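Local coordinates for protein phosphonate monoester hydrolase (Ruegeria pomeroyi, PDB 4UPK) that belongs to the sulfatase family of the alkaline phosphatase clan, whose members share an alpha/beta fold, at residues Gln67-Val78 against Pro381-Ile392. Numbering follows the deposited sequence.
Sequences QDAVSFRRHYSV and PGHVVEAPTESI
Pairing of the two segments starts where Ala69 O accepts the N-H of Gly382, a bent bond (133°) at the mouth of a parallel strand pair. Val70 CG1 touches both the edge of the His383 ring, at CD2, and Val385 CG2. The next three bonds are regular: Ser71 takes His383 O through its N and gives its own O to Val385 N, 2.7 Å away and almost straight, and Arg73 N then reaches Val385 O. A water bonded to Ser71 OG probably also donates to His383 O. Phe72 and Val385 project from the same face, side by side, with Val385 CG2 forming an off-centre CH-pi contact 4.2 Å from the ring centroid; Phe418 of helix 416-419 covers both. The Arg73 chain bends at chi2 (-83°), which lays its guanidinium with one face against Val384 CG1.

Both chains turn a corner here, and a water fills the break in direct pairing, accepting from Arg74 N, donating to Ala387 O and bonding Thr389 OG1. The aliphatic part of Arg74 passes Glu386 O, CD at 3.4 Å, before NH1 meets Pro388 CG. Pairing resumes as Arg74 O receives Thr389 N from above its carbonyl plane. His75 ND1 lies 2.9 Å from Thr389 OG1, a hydrogen bond at the ring edge that, with the water, grips this hydroxyl twice. Tyr76 bonds Thr389 O through N and Ser391 N through O. Last, Val78 N donates to Ser391 OG, 3.1 Å away, while Val78 CG2 packs on Ile392 CG2. Strand 372-375 pairs antiparallel along the other edge of 70-76. The parallel pairing, broken at the corner and bridged there by water, belongs to the mixed central sheet of the alkaline phosphatase-like alpha/beta fold.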
ATOM      1  N   GLN A  67      16.514 -33.773  28.202  1.00 25.40           N
ATOM      2  CA  GLN A  67      17.151 -35.092  28.161  1.00 26.57           C
ATOM      3  C   GLN A  67      16.966 -35.790  26.795  1.00 29.50           C
ATOM      4  O   GLN A  67      17.818 -36.581  26.391  1.00 29.56           O
ATOM      5  CB  GLN A  67      16.614 -35.972  29.307  1.00 28.59           C
ATOM      6  CG  GLN A  67      17.696 -36.588  30.189  1.00 57.73           C
ATOM      7  CD  GLN A  67      18.576 -35.549  30.836  1.00 90.93           C
ATOM      8  OE1 GLN A  67      18.153 -34.834  31.748  1.00 91.14           O
ATOM      9  NE2 GLN A  67      19.813 -35.428  30.357  1.00 84.04           N
ATOM     10  N   ASP A  68      15.871 -35.467  26.086  1.00 24.68           N
ATOM     11  CA  ASP A  68      15.556 -36.023  24.780  1.00 24.82           C
ATOM     12  C   ASP A  68      15.814 -35.008  23.643  1.00 27.83           C
ATOM     13  O   ASP A  68      15.367 -35.213  22.511  1.00 28.33           O
ATOM     14  CB  ASP A  68      14.091 -36.515  24.787  1.00 26.36           C
ATOM     15  CG  ASP A  68      13.714 -37.413  23.631  1.00 34.69           C
ATOM     16  OD1 ASP A  68      14.513 -38.317  23.293  1.00 36.73           O
ATOM     17  OD2 ASP A  68      12.623 -37.208  23.055  1.00 39.92           O
ATOM     18  N   ALA A  69      16.552 -33.925  23.933  1.00 22.87           N
ATOM     19  CA  ALA A  69      16.794 -32.850  22.959  1.00 22.12           C
ATOM     20  C   ALA A  69      18.100 -32.096  23.155  1.00 26.37           C
ATOM     21  O   ALA A  69      19.006 -32.584  23.829  1.00 26.25           O
ATOM     22  CB  ALA A  69      15.620 -31.870  22.982  1.00 22.48           C
ATOM     23  N   VAL A  70      18.191 -30.890  22.546  1.00 23.40           N
ATOM     24  CA  VAL A  70      19.350 -30.002  22.608  1.00 22.52           C
ATOM     25  C   VAL A  70      19.064 -28.774  23.537  1.00 25.64           C
ATOM     26  O   VAL A  70      18.094 -28.031  23.322  1.00 23.70           O
ATOM     27  CB  VAL A  70      19.813 -29.588  21.181  1.00 26.29           C
ATOM     28  CG1 VAL A  70      21.105 -28.780  21.229  1.00 26.46           C
ATOM     29  CG2 VAL A  70      19.975 -30.805  20.266  1.00 26.23           C
ATOM     30  N   SER A  71      19.921 -28.593  24.560  1.00 21.21           N
ATOM     31  CA  SER A  71      19.856 -27.498  25.529  1.00 20.37           C
ATOM     32  C   SER A  71      20.958 -26.480  25.237  1.00 24.10           C
ATOM     33  O   SER A  71      22.103 -26.863  25.020  1.00 21.91           O
ATOM     34  CB  SER A  71      20.022 -28.023  26.954  1.00 22.83           C
ATOM     35  OG  SER A  71      19.007 -28.961  27.267  1.00 25.00           O
ATOM     36  N   PHE A  72      20.600 -25.182  25.246  1.00 20.95           N
ATOM     37  CA  PHE A  72      21.493 -24.065  24.972  1.00 19.75           C
ATOM     38  C   PHE A  72      21.736 -23.327  26.286  1.00 23.03           C
ATOM     39  O   PHE A  72      20.837 -22.647  26.803  1.00 22.67           O
ATOM     40  CB  PHE A  72      20.898 -23.162  23.864  1.00 20.87           C
ATOM     41  CG  PHE A  72      20.773 -23.849  22.516  1.00 21.74           C
ATOM     42  CD1 PHE A  72      19.699 -24.695  22.239  1.00 23.19           C
ATOM     43  CD2 PHE A  72      21.730 -23.659  21.530  1.00 23.06           C
ATOM     44  CE1 PHE A  72      19.588 -25.332  21.000  1.00 24.17           C
ATOM     45  CE2 PHE A  72      21.624 -24.308  20.290  1.00 26.76           C
ATOM     46  CZ  PHE A  72      20.551 -25.137  20.031  1.00 24.52           C
ATOM     47  N   ARG A  73      22.947 -23.501  26.842  1.00 18.67           N
ATOM     48  CA  ARG A  73      23.352 -22.956  28.147  1.00 18.16           C
ATOM     49  C   ARG A  73      23.813 -21.488  28.227  1.00 23.09           C
ATOM     50  O   ARG A  73      23.866 -20.934  29.342  1.00 22.38           O
ATOM     51  CB  ARG A  73      24.360 -23.891  28.846  1.00 15.35           C
ATOM     52  CG  ARG A  73      23.774 -25.262  29.140  1.00 24.98           C
ATOM     53  CD  ARG A  73      22.948 -25.353  30.428  1.00 32.12           C
ATOM     54  NE  ARG A  73      22.072 -26.533  30.418  1.00 26.56           N
ATOM     55  CZ  ARG A  73      22.456 -27.758  30.766  1.00 38.87           C
ATOM     56  NH1 ARG A  73      23.699 -27.982  31.171  1.00 33.57           N
ATOM     57  NH2 ARG A  73      21.607 -28.767  30.695  1.00 27.82           N
ATOM     58  N   ARG A  74      24.158 -20.865  27.071  1.00 18.67           N
ATOM     59  CA  ARG A  74      24.619 -19.474  27.038  1.00 18.45           C
ATOM     60  C   ARG A  74      23.682 -18.650  26.148  1.00 20.63           C
ATOM     61  O   ARG A  74      24.133 -17.909  25.275  1.00 21.09           O
ATOM     62  CB  ARG A  74      26.093 -19.409  26.572  1.00 20.89           C
ATOM     63  CG  ARG A  74      26.917 -18.384  27.335  1.00 37.04           C
ATOM     64  CD  ARG A  74      28.412 -18.595  27.162  1.00 48.69           C
ATOM     65  NE  ARG A  74      29.199 -17.747  28.068  1.00 59.45           N
ATOM     66  CZ  ARG A  74      30.004 -16.756  27.679  1.00 76.34           C
ATOM     67  NH1 ARG A  74      30.151 -16.475  26.388  1.00 67.27           N
ATOM     68  NH2 ARG A  74      30.673 -16.044  28.579  1.00 58.79           N
ATOM     69  N   HIS A  75      22.362 -18.798  26.381  1.00 15.64           N
ATOM     70  CA  HIS A  75      21.300 -18.147  25.622  1.00 14.55           C
ATOM     71  C   HIS A  75      20.794 -16.886  26.311  1.00 17.94           C
ATOM     72  O   HIS A  75      20.371 -16.923  27.470  1.00 15.45           O
ATOM     73  CB  HIS A  75      20.155 -19.125  25.335  1.00 15.36           C
ATOM     74  CG  HIS A  75      19.162 -18.610  24.348  1.00 18.56           C
ATOM     75  ND1 HIS A  75      19.463 -18.526  22.999  1.00 20.47           N
ATOM     76  CD2 HIS A  75      17.911 -18.141  24.544  1.00 20.21           C
ATOM     77  CE1 HIS A  75      18.382 -18.031  22.418  1.00 19.67           C
ATOM     78  NE2 HIS A  75      17.426 -17.776  23.305  1.00 19.84           N
ATOM     79  N   TYR A  76      20.831 -15.759  25.577  1.00 14.60           N
ATOM     80  CA  TYR A  76      20.466 -14.458  26.118  1.00 12.47           C
ATOM     81  C   TYR A  76      19.473 -13.716  25.273  1.00 15.60           C
ATOM     82  O   TYR A  76      19.556 -13.742  24.052  1.00 15.22           O
ATOM     83  CB  TYR A  76      21.741 -13.596  26.318  1.00 12.18           C
ATOM     84  CG  TYR A  76      22.681 -14.148  27.366  1.00 12.65           C
ATOM     85  CD1 TYR A  76      23.589 -15.159  27.057  1.00 14.87           C
ATOM     86  CD2 TYR A  76      22.658 -13.675  28.675  1.00 11.93           C
ATOM     87  CE1 TYR A  76      24.379 -15.754  28.045  1.00 11.57           C
ATOM     88  CE2 TYR A  76      23.484 -14.232  29.659  1.00 11.66           C
ATOM     89  CZ  TYR A  76      24.345 -15.270  29.333  1.00 16.23           C
ATOM     90  OH  TYR A  76      25.183 -15.835  30.269  1.00 23.36           O
ATOM     91  N   SER A  77      18.536 -13.022  25.939  1.00 13.53           N
ATOM     92  CA  SER A  77      17.584 -12.132  25.277  1.00 13.29           C
ATOM     93  C   SER A  77      18.423 -10.936  24.731  1.00 16.75           C
ATOM     94  O   SER A  77      19.341 -10.495  25.425  1.00 16.89           O
ATOM     95  CB  SER A  77      16.549 -11.637  26.284  1.00 14.36           C
ATOM     96  OG  SER A  77      15.646 -10.759  25.637  1.00 22.80           O
ATOM     97  N   VAL A  78      18.162 -10.455  23.498  1.00 12.77           N
ATOM     98  CA  VAL A  78      18.916  -9.336  22.917  1.00 11.97           C
ATOM     99  C   VAL A  78      18.346  -7.988  23.337  1.00 18.66           C
ATOM    100  O   VAL A  78      18.937  -6.940  23.058  1.00 19.27           O
ATOM    101  CB  VAL A  78      19.145  -9.427  21.380  1.00 15.46           C
ATOM    102  CG1 VAL A  78      19.686 -10.788  20.979  1.00 14.93           C
ATOM    103  CG2 VAL A  78      17.877  -9.082  20.592  1.00 14.60           C
ATOM    104  N   PRO A 381      20.043 -36.357  21.122  1.00 29.83           N
ATOM    105  CA  PRO A 381      19.361 -36.203  22.425  1.00 28.83           C
ATOM    106  C   PRO A 381      20.351 -36.043  23.581  1.00 31.18           C
ATOM    107  O   PRO A 381      21.352 -36.770  23.632  1.00 32.07           O
ATOM    108  CB  PRO A 381      18.493 -37.470  22.543  1.00 29.95           C
ATOM    109  CG  PRO A 381      19.127 -38.456  21.655  1.00 34.30           C
ATOM    110  CD  PRO A 381      19.872 -37.725  20.579  1.00 30.14           C
ATOM    111  N   GLY A 382      20.088 -35.069  24.455  1.00 24.11           N
ATOM    112  CA  GLY A 382      20.938 -34.782  25.605  1.00 23.36           C
ATOM    113  C   GLY A 382      22.143 -33.903  25.311  1.00 27.76           C
ATOM    114  O   GLY A 382      22.945 -33.663  26.216  1.00 26.82           O
ATOM    115  N   HIS A 383      22.283 -33.411  24.045  1.00 25.26           N
ATOM    116  CA  HIS A 383      23.371 -32.515  23.639  1.00 24.76           C
ATOM    117  C   HIS A 383      23.206 -31.130  24.307  1.00 28.69           C
ATOM    118  O   HIS A 383      22.103 -30.559  24.344  1.00 27.45           O
ATOM    119  CB  HIS A 383      23.513 -32.416  22.106  1.00 25.33           C
ATOM    120  CG  HIS A 383      24.650 -31.542  21.645  1.00 28.57           C
ATOM    121  ND1 HIS A 383      25.964 -31.934  21.790  1.00 30.69           N
ATOM    122  CD2 HIS A 383      24.626 -30.327  21.044  1.00 29.96           C
ATOM    123  CE1 HIS A 383      26.695 -30.938  21.308  1.00 29.58           C
ATOM    124  NE2 HIS A 383      25.933 -29.955  20.837  1.00 29.47           N
ATOM    125  N   VAL A 384      24.311 -30.636  24.878  1.00 23.68           N
ATOM    126  CA  VAL A 384      24.367 -29.376  25.604  1.00 22.11           C
ATOM    127  C   VAL A 384      25.280 -28.406  24.842  1.00 22.76           C
ATOM    128  O   VAL A 384      26.448 -28.716  24.593  1.00 22.30           O
ATOM    129  CB  VAL A 384      24.815 -29.609  27.088  1.00 25.47           C
ATOM    130  CG1 VAL A 384      25.103 -28.292  27.816  1.00 23.88           C
ATOM    131  CG2 VAL A 384      23.775 -30.428  27.855  1.00 25.42           C
ATOM    132  N   VAL A 385      24.736 -27.238  24.486  1.00 16.68           N
ATOM    133  CA  VAL A 385      25.442 -26.174  23.770  1.00 15.71           C
ATOM    134  C   VAL A 385      25.947 -25.107  24.759  1.00 19.45           C
ATOM    135  O   VAL A 385      25.174 -24.603  25.579  1.00 18.76           O
ATOM    136  CB  VAL A 385      24.576 -25.584  22.612  1.00 18.30           C
ATOM    137  CG1 VAL A 385      25.245 -24.391  21.939  1.00 16.79           C
ATOM    138  CG2 VAL A 385      24.236 -26.653  21.571  1.00 18.78           C
ATOM    139  N   GLU A 386      27.242 -24.764  24.657  1.00 16.92           N
ATOM    140  CA  GLU A 386      27.925 -23.777  25.498  1.00 16.78           C
ATOM    141  C   GLU A 386      28.253 -22.468  24.759  1.00 22.26           C
ATOM    142  O   GLU A 386      28.590 -21.471  25.403  1.00 21.27           O
ATOM    143  CB  GLU A 386      29.211 -24.385  26.106  1.00 17.97           C
ATOM    144  CG  GLU A 386      28.999 -25.635  26.954  1.00 27.14           C
ATOM    145  CD  GLU A 386      28.217 -25.543  28.261  1.00 47.45           C
ATOM    146  OE1 GLU A 386      27.954 -24.415  28.737  1.00 34.92           O
ATOM    147  OE2 GLU A 386      27.899 -26.613  28.830  1.00 41.57           O
ATOM    148  N   ALA A 387      28.164 -22.476  23.410  1.00 20.08           N
ATOM    149  CA  ALA A 387      28.422 -21.298  22.571  1.00 19.94           C
ATOM    150  C   ALA A 387      27.397 -20.186  22.850  1.00 21.64           C
ATOM    151  O   ALA A 387      26.256 -20.516  23.167  1.00 21.54           O
ATOM    152  CB  ALA A 387      28.363 -21.687  21.101  1.00 21.17           C
ATOM    153  N   PRO A 388      27.753 -18.878  22.743  1.00 17.38           N
ATOM    154  CA  PRO A 388      26.739 -17.824  22.975  1.00 16.18           C
ATOM    155  C   PRO A 388      25.666 -17.823  21.887  1.00 21.07           C
ATOM    156  O   PRO A 388      25.960 -17.741  20.691  1.00 20.58           O
ATOM    157  CB  PRO A 388      27.554 -16.511  22.950  1.00 16.63           C
ATOM    158  CG  PRO A 388      28.973 -16.920  23.016  1.00 21.26           C
ATOM    159  CD  PRO A 388      29.053 -18.279  22.385  1.00 17.58           C
ATOM    160  N   THR A 389      24.420 -17.952  22.315  1.00 18.67           N
ATOM    161  CA  THR A 389      23.259 -17.925  21.426  1.00 17.73           C
ATOM    162  C   THR A 389      22.390 -16.754  21.838  1.00 18.34           C
ATOM    163  O   THR A 389      22.458 -16.301  22.984  1.00 15.00           O
ATOM    164  CB  THR A 389      22.548 -19.303  21.307  1.00 24.53           C
ATOM    165  OG1 THR A 389      22.052 -19.707  22.575  1.00 22.83           O
ATOM    166  CG2 THR A 389      23.454 -20.403  20.722  1.00 18.85           C
ATOM    167  N   GLU A 390      21.623 -16.220  20.877  1.00 15.18           N
ATOM    168  CA  GLU A 390      20.780 -15.053  21.072  1.00 13.18           C
ATOM    169  C   GLU A 390      19.346 -15.343  20.697  1.00 15.34           C
ATOM    170  O   GLU A 390      19.089 -16.218  19.878  1.00 12.27           O
ATOM    171  CB  GLU A 390      21.340 -13.875  20.264  1.00 14.01           C
ATOM    172  CG  GLU A 390      22.632 -13.325  20.846  1.00 14.70           C
ATOM    173  CD  GLU A 390      23.283 -12.204  20.081  1.00 13.31           C
ATOM    174  OE1 GLU A 390      22.790 -11.894  18.979  1.00 11.48           O
ATOM    175  OE2 GLU A 390      24.285 -11.638  20.573  1.00  5.87           O
ATOM    176  N   SER A 391      18.406 -14.588  21.296  1.00 12.87           N
ATOM    177  CA  SER A 391      16.961 -14.747  21.087  1.00 11.69           C
ATOM    178  C   SER A 391      16.545 -14.585  19.616  1.00 16.81           C
ATOM    179  O   SER A 391      15.547 -15.162  19.183  1.00 16.43           O
ATOM    180  CB  SER A 391      16.195 -13.784  21.992  1.00 11.27           C
ATOM    181  OG  SER A 391      16.547 -12.441  21.709  1.00 14.73           O
ATOM    182  N   ILE A 392      17.338 -13.806  18.849  1.00 14.14           N
ATOM    183  CA  ILE A 392      17.145 -13.525  17.425  1.00 13.44           C
ATOM    184  C   ILE A 392      17.480 -14.721  16.523  1.00 16.87           C
ATOM    185  O   ILE A 392      17.146 -14.700  15.347  1.00 14.19           O
ATOM    186  CB  ILE A 392      17.917 -12.243  17.021  1.00 16.22           C
ATOM    187  CG1 ILE A 392      19.441 -12.384  17.286  1.00 15.48           C
ATOM    188  CG2 ILE A 392      17.308 -11.021  17.709  1.00 16.21           C
ATOM    189  CD1 ILE A 392      20.304 -11.393  16.549  1.00  8.39           C
TER
HETATM  190  O   HOH W   1      20.072 -31.419  26.549  1.00 19.06           O
HETATM  191  O   HOH W   2      23.839 -21.235  24.356  1.00 23.35           O
HETATM  192  O   HOH W   3      14.586 -10.968  22.766  1.00 19.84           O